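Local coordinates for hypothetical protein SMU.776 (Streptococcus mutans, PDB 2B78) that is probably an S-adenosyl-L-methionine-dependent methyltransferase that may act on RNA, although its substrate is not established, at residues Phe174-Asn179 / Tyr183-Asn188; Phe226-Ala231 / Glu256-Asp261. All coordinates share one frame; numbering follows the deposited sequence.

Interaction 1: residues Phe174-Asn179 / Tyr183-Asn188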
loop_
_atom_site.group_PDB
_atom_site.type_symbol
_atom_site.label_atom_id
_atom_site.label_comp_id
_atom_site.label_asym_id
_atom_site.label_seq_id
_atom_site.Cartn_x
_atom_site.Cartn_y
_atom_site.Cartn_z
ATOM N N PHE A 174 -5.665 7.970 17.291
ATOM C CA PHE A 174 -4.473 8.464 17.967
ATOM C C PHE A 174 -3.445 8.914 16.938
ATOM O O PHE A 174 -3.599 8.646 15.746
ATOM C CB PHE A 174 -3.888 7.380 18.889
ATOM C CG PHE A 174 -3.482 6.109 18.176
ATOM C CD1 PHE A 174 -2.194 5.960 17.659
ATOM C CD2 PHE A 174 -4.391 5.069 18.015
ATOM C CE1 PHE A 174 -1.816 4.782 16.985
ATOM C CE2 PHE A 174 -4.031 3.888 17.348
ATOM C CZ PHE A 174 -2.746 3.744 16.832
ATOM N N LEU A 175 -2.398 9.594 17.396
ATOM C CA LEU A 175 -1.365 10.093 16.502
ATOM C C LEU A 175 -0.125 9.212 16.464
ATOM O O LEU A 175 0.202 8.528 17.440
ATOM C CB LEU A 175 -0.931 11.494 16.934
ATOM C CG LEU A 175 -1.969 12.612 17.053
ATOM C CD1 LEU A 175 -1.311 13.841 17.697
ATOM C CD2 LEU A 175 -2.538 12.943 15.692
ATOM N N ILE A 176 0.539 9.208 15.311
ATOM C CA ILE A 176 1.798 8.498 15.139
ATOM C C ILE A 176 2.688 9.527 14.466
ATOM O O ILE A 176 2.210 10.609 14.084
ATOM C CB ILE A 176 1.663 7.201 14.274
ATOM C CG1 ILE A 176 1.056 7.502 12.904
ATOM C CG2 ILE A 176 0.814 6.160 15.028
ATOM C CD1 ILE A 176 2.072 7.944 11.862
ATOM N N LEU A 177 3.980 9.229 14.353
ATOM C CA LEU A 177 4.905 10.151 13.730
ATOM C C LEU A 177 5.474 9.482 12.491
ATOM O O LEU A 177 5.721 8.272 12.494
ATOM C CB LEU A 177 6.046 10.483 14.699
ATOM C CG LEU A 177 6.738 11.845 14.607
ATOM C CD1 LEU A 177 5.805 12.918 15.153
ATOM C CD2 LEU A 177 8.032 11.823 15.418
ATOM N N GLU A 178 5.656 10.267 11.429
ATOM C CA GLU A 178 6.241 9.766 10.184
ATOM C C GLU A 178 7.054 10.903 9.591
ATOM O O GLU A 178 6.516 11.977 9.318
ATOM C CB GLU A 178 5.166 9.344 9.180
ATOM C CG GLU A 178 5.724 8.560 7.982
ATOM C CD GLU A 178 4.733 8.452 6.833
ATOM O OE1 GLU A 178 4.509 9.471 6.143
ATOM O OE2 GLU A 178 4.182 7.352 6.618
ATOM N N ASN A 179 8.350 10.660 9.391
ATOM C CA ASN A 179 9.246 11.677 8.858
ATOM C C ASN A 179 9.273 12.853 9.821
ATOM O O ASN A 179 9.523 13.990 9.426
ATOM C CB ASN A 179 8.765 12.146 7.487
ATOM C CG ASN A 179 8.833 11.059 6.439
ATOM O OD1 ASN A 179 7.915 10.907 5.629
ATOM N ND2 ASN A 179 9.926 10.305 6.433
ATOM N N TYR A 183 0.430 12.364 12.310
ATOM C CA TYR A 183 -0.692 11.932 11.489
ATOM C C TYR A 183 -1.687 11.215 12.402
ATOM O O TYR A 183 -1.291 10.439 13.273
ATOM C CB TYR A 183 -0.231 10.952 10.408
ATOM C CG TYR A 183 0.642 11.567 9.341
ATOM C CD1 TYR A 183 0.084 12.297 8.296
ATOM C CD2 TYR A 183 2.023 11.429 9.388
ATOM C CE1 TYR A 183 0.887 12.881 7.308
ATOM C CE2 TYR A 183 2.836 12.008 8.411
ATOM C CZ TYR A 183 2.255 12.731 7.375
ATOM O OH TYR A 183 3.054 13.288 6.403
ATOM N N ASN A 184 -2.969 11.480 12.184
ATOM C CA ASN A 184 -4.053 10.883 12.956
ATOM C C ASN A 184 -4.491 9.565 12.307
ATOM O O ASN A 184 -4.840 9.524 11.124
ATOM C CB ASN A 184 -5.231 11.871 13.030
ATOM C CG ASN A 184 -6.463 11.280 13.704
ATOM O OD1 ASN A 184 -7.327 10.686 13.052
ATOM N ND2 ASN A 184 -6.550 11.438 15.018
ATOM N N VAL A 185 -4.457 8.487 13.086
ATOM C CA VAL A 185 -4.841 7.173 12.586
ATOM C C VAL A 185 -5.859 6.486 13.491
ATOM O O VAL A 185 -6.119 6.925 14.621
ATOM C CB VAL A 185 -3.606 6.237 12.423
ATOM C CG1 VAL A 185 -2.582 6.879 11.481
ATOM C CG2 VAL A 185 -2.974 5.948 13.775
ATOM N N PHE A 186 -6.425 5.400 12.979
ATOM C CA PHE A 186 -7.425 4.620 13.698
ATOM C C PHE A 186 -7.241 3.166 13.272
ATOM O O PHE A 186 -7.043 2.890 12.090
ATOM C CB PHE A 186 -8.836 5.152 13.375
ATOM C CG PHE A 186 -9.057 5.515 11.920
ATOM C CD1 PHE A 186 -9.570 4.579 11.018
ATOM C CD2 PHE A 186 -8.775 6.796 11.463
ATOM C CE1 PHE A 186 -9.798 4.922 9.677
ATOM C CE2 PHE A 186 -8.996 7.153 10.126
ATOM C CZ PHE A 186 -9.510 6.216 9.233
ATOM N N LEU A 187 -7.307 2.239 14.230
ATOM C CA LEU A 187 -7.066 0.831 13.939
ATOM C C LEU A 187 -8.257 -0.108 13.916
ATOM O O LEU A 187 -8.108 -1.270 13.526
ATOM C CB LEU A 187 -6.040 0.262 14.929
ATOM C CG LEU A 187 -4.634 0.847 14.889
ATOM C CD1 LEU A 187 -3.739 0.052 15.831
ATOM C CD2 LEU A 187 -4.102 0.794 13.459
ATOM N N ASN A 188 -9.434 0.365 14.312
ATOM C CA ASN A 188 -10.575 -0.538 14.330
ATOM C C ASN A 188 -11.828 0.030 13.670
ATOM O O ASN A 188 -12.951 -0.214 14.117
ATOM C CB ASN A 188 -10.855 -0.957 15.772
ATOM C CG ASN A 188 -11.720 -2.193 15.857
ATOM O OD1 ASN A 188 -11.533 -3.145 15.096
ATOM N ND2 ASN A 188 -12.669 -2.193 16.789
HETATM O O HOH W 1 5.550 12.042 6.684
#
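Phe174 and Val185 form the first of three bridges in an antiparallel beta hairpin, strands 174-178 and 181-185, and four backbone hydrogen bonds lace it together. Val185 N reaches Phe174 O at 2.8 Å in an almost straight bond (177°), and Ile176 pairs in the same reciprocal way with Tyr183.

The close packing lies on the face carrying Phe174, Ile176, Tyr183 and Val185. With chi1 at 60°, CG of Phe174 stands between the backbone N and the carbonyl carbon, and the ring swings over the neighbouring strand, where Val185 CG2 makes a CH-pi contact with one ring face, 3.9 Å from the centroid. Leu187 CD1 meets the same ring at its edge, 4.0 Å from Phe174 CZ. Ile176 CG1 crosses Val185 CG1 at about a right angle.

On the other face the contact is looser: Leu175, exposed, lays CD2 on Asn184 CA at 3.7 Å. Asn184 O is in turn bonded by His254 of helix 247-257, whose ring meets Tyr183 edge-to-face.

Toward the turn Glu178 CB touches Tyr183 CE2 at 3.6 Å. The carboxylate, its plane 60° from the ring, has a salt bridge to Arg203 through OE1. A water links the two strands here, hydrogen-bonded to Glu178 O, Glu178 OE1 and, at 2.8 Å, Tyr183 OH.

Interaction 2: residues Phe226-Ala231 / Glu256-Asp261; sequences FSVAAA and EANHLD
Leu260 CD1 touches both residues that helix 225-232 presents to it: Ala231 CB at 3.8 Å and Val228 CG2 at 3.9 Å. Val228 and Ala231 are three residues apart, so they fall on the same side of the helix, and one methyl group of the leucine bridges them across successive turns. The valine and leucine side chains cross at about a right angle and meet through these single methyls.

The same Val228 methyl also faces Asn258, whose side chain crosses that of the valine at about a right angle. CG2 serves both partners because it stands anti to the backbone N of Val228, while CG1 (chi1 70°) takes the place between N and the carbonyl carbon and turns to Tyr183 of the 181-185 strand. Asn258 in turn packs against Ile181 and Ser182 of that strand.

What positions Leu260 is the end of helix 247-257. His259, with positive phi, is the C-prime residue of a Schellman motif: its N bonds to Glu256 O at 2.9 Å, and Leu260 N reaches back to Phe255 O. The chain thereby reverses out of the helix and delivers Leu260 toward helix 225-232, where Phe255 packs against both Leu260 and Ala231. Ser227 of helix 225-232 ties it to the parallel strands 215-219 and 237-242, through hydrogen bonds of its OG with Asn218 ND2 and Ser240 OG.

No hydrogen bond spans the two segments, and they bury just 141 Å² between them. The contact is therefore almost wholly van der Waals packing of methyl groups, with direction supplied by the backbone bonds of the helix cap and not by any polar bond across the interface.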
loop_
_atom_site.group_PDB
_atom_site.type_symbol
_atom_site.label_atom_id
_atom_site.label_comp_id
_atom_site.label_asym_id
_atom_site.label_seq_id
_atom_site.Cartn_x
_atom_site.Cartn_y
_atom_site.Cartn_z
ATOM N N PHE A 226 -1.209 13.829 2.037
ATOM C CA PHE A 226 -0.254 14.499 1.130
ATOM C C PHE A 226 -0.339 16.012 1.307
ATOM O O PHE A 226 0.660 16.726 1.180
ATOM C CB PHE A 226 -0.549 14.192 -0.346
ATOM C CG PHE A 226 -0.108 12.835 -0.810
ATOM C CD1 PHE A 226 1.193 12.388 -0.601
ATOM C CD2 PHE A 226 -0.995 12.018 -1.512
ATOM C CE1 PHE A 226 1.605 11.146 -1.091
ATOM C CE2 PHE A 226 -0.596 10.782 -2.006
ATOM C CZ PHE A 226 0.709 10.342 -1.795
ATOM N N SER A 227 -1.545 16.501 1.584
ATOM C CA SER A 227 -1.759 17.925 1.761
ATOM C C SER A 227 -1.071 18.452 3.015
ATOM O O SER A 227 -0.439 19.516 2.987
ATOM C CB SER A 227 -3.258 18.215 1.821
ATOM O OG SER A 227 -3.872 17.806 0.614
ATOM N N VAL A 228 -1.182 17.707 4.113
ATOM C CA VAL A 228 -0.540 18.116 5.355
ATOM C C VAL A 228 0.984 18.086 5.181
ATOM O O VAL A 228 1.688 18.967 5.675
ATOM C CB VAL A 228 -0.986 17.205 6.550
ATOM C CG1 VAL A 228 -0.418 15.805 6.401
ATOM C CG2 VAL A 228 -0.555 17.823 7.869
ATOM N N ALA A 229 1.486 17.089 4.456
ATOM C CA ALA A 229 2.924 16.962 4.197
ATOM C C ALA A 229 3.405 18.191 3.423
ATOM O O ALA A 229 4.406 18.835 3.777
ATOM C CB ALA A 229 3.199 15.684 3.382
ATOM N N ALA A 230 2.684 18.522 2.359
ATOM C CA ALA A 230 3.031 19.684 1.552
ATOM C C ALA A 230 2.977 20.967 2.389
ATOM O O ALA A 230 3.830 21.845 2.247
ATOM C CB ALA A 230 2.081 19.782 0.365
ATOM N N ALA A 231 1.982 21.070 3.265
ATOM C CA ALA A 231 1.838 22.238 4.125
ATOM C C ALA A 231 3.059 22.398 5.037
ATOM O O ALA A 231 3.540 23.517 5.261
ATOM C CB ALA A 231 0.561 22.107 4.972
ATOM N N GLU A 256 -4.466 19.690 12.583
ATOM C CA GLU A 256 -4.538 20.090 13.984
ATOM C C GLU A 256 -3.339 19.551 14.774
ATOM O O GLU A 256 -2.749 20.260 15.595
ATOM C CB GLU A 256 -5.845 19.567 14.593
ATOM C CG GLU A 256 -5.998 19.782 16.102
ATOM C CD GLU A 256 -5.954 21.253 16.499
ATOM O OE1 GLU A 256 -6.686 22.062 15.889
ATOM O OE2 GLU A 256 -5.193 21.599 17.429
ATOM N N ALA A 257 -2.982 18.297 14.513
ATOM C CA ALA A 257 -1.869 17.640 15.206
ATOM C C ALA A 257 -0.561 18.358 14.956
ATOM O O ALA A 257 0.352 18.300 15.780
ATOM C CB ALA A 257 -1.749 16.197 14.748
ATOM N N ASN A 258 -0.466 19.029 13.811
ATOM C CA ASN A 258 0.745 19.754 13.454
ATOM C C ASN A 258 0.600 21.256 13.657
ATOM O O ASN A 258 1.418 22.043 13.184
ATOM C CB ASN A 258 1.125 19.427 12.013
ATOM C CG ASN A 258 1.457 17.957 11.827
ATOM O OD1 ASN A 258 0.706 17.208 11.200
ATOM N ND2 ASN A 258 2.587 17.534 12.392
ATOM N N HIS A 259 -0.460 21.633 14.364
ATOM C CA HIS A 259 -0.761 23.022 14.691
ATOM C C HIS A 259 -0.677 23.962 13.492
ATOM O O HIS A 259 -0.146 25.063 13.593
ATOM C CB HIS A 259 0.183 23.499 15.791
ATOM C CG HIS A 259 0.345 22.516 16.910
ATOM N ND1 HIS A 259 -0.697 22.149 17.735
ATOM C CD2 HIS A 259 1.415 21.790 17.311
ATOM C CE1 HIS A 259 -0.275 21.238 18.595
ATOM N NE2 HIS A 259 1.003 21.002 18.359
ATOM N N LEU A 260 -1.217 23.527 12.360
ATOM C CA LEU A 260 -1.202 24.335 11.147
ATOM C C LEU A 260 -2.456 25.190 11.002
ATOM O O LEU A 260 -3.565 24.701 11.187
ATOM C CB LEU A 260 -1.076 23.428 9.920
ATOM C CG LEU A 260 0.273 22.737 9.695
ATOM C CD1 LEU A 260 0.084 21.569 8.736
ATOM C CD2 LEU A 260 1.287 23.732 9.160
ATOM N N ASP A 261 -2.282 26.470 10.688
ATOM C CA ASP A 261 -3.432 27.339 10.478
ATOM C C ASP A 261 -3.939 26.978 9.089
ATOM O O ASP A 261 -3.155 26.864 8.150
ATOM C CB ASP A 261 -3.022 28.802 10.515
ATOM C CG ASP A 261 -4.170 29.726 10.152
ATOM O OD1 ASP A 261 -4.406 29.936 8.947
ATOM O OD2 ASP A 261 -4.844 30.229 11.072
#

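In the fold
Interaction 1 comes first along the chain and closes before interaction 2 opens; their centres lie about 13 Å apart, on the same side of the chain's centre and in the methyltransferase part of the chain. Hairpin 174-185 packs on helices 225-232 and 247-257, which interaction 2 joins and which precede and follow strand 237-242 of the Rossmann-like sheet along the chain. The two contacts touch directly: Tyr183 CE1 lies 3.3 Å from Val228 CG1, and Leu175 CD2 lies 3.5 Å from Ala257 CB. The hairpin is thus fastened to the methyltransferase core. In interaction 1, the Asn184 side chain is about 9 Å from that of Arg246, seen to bind S-adenosyl-L-homocysteine, which is absent from this model.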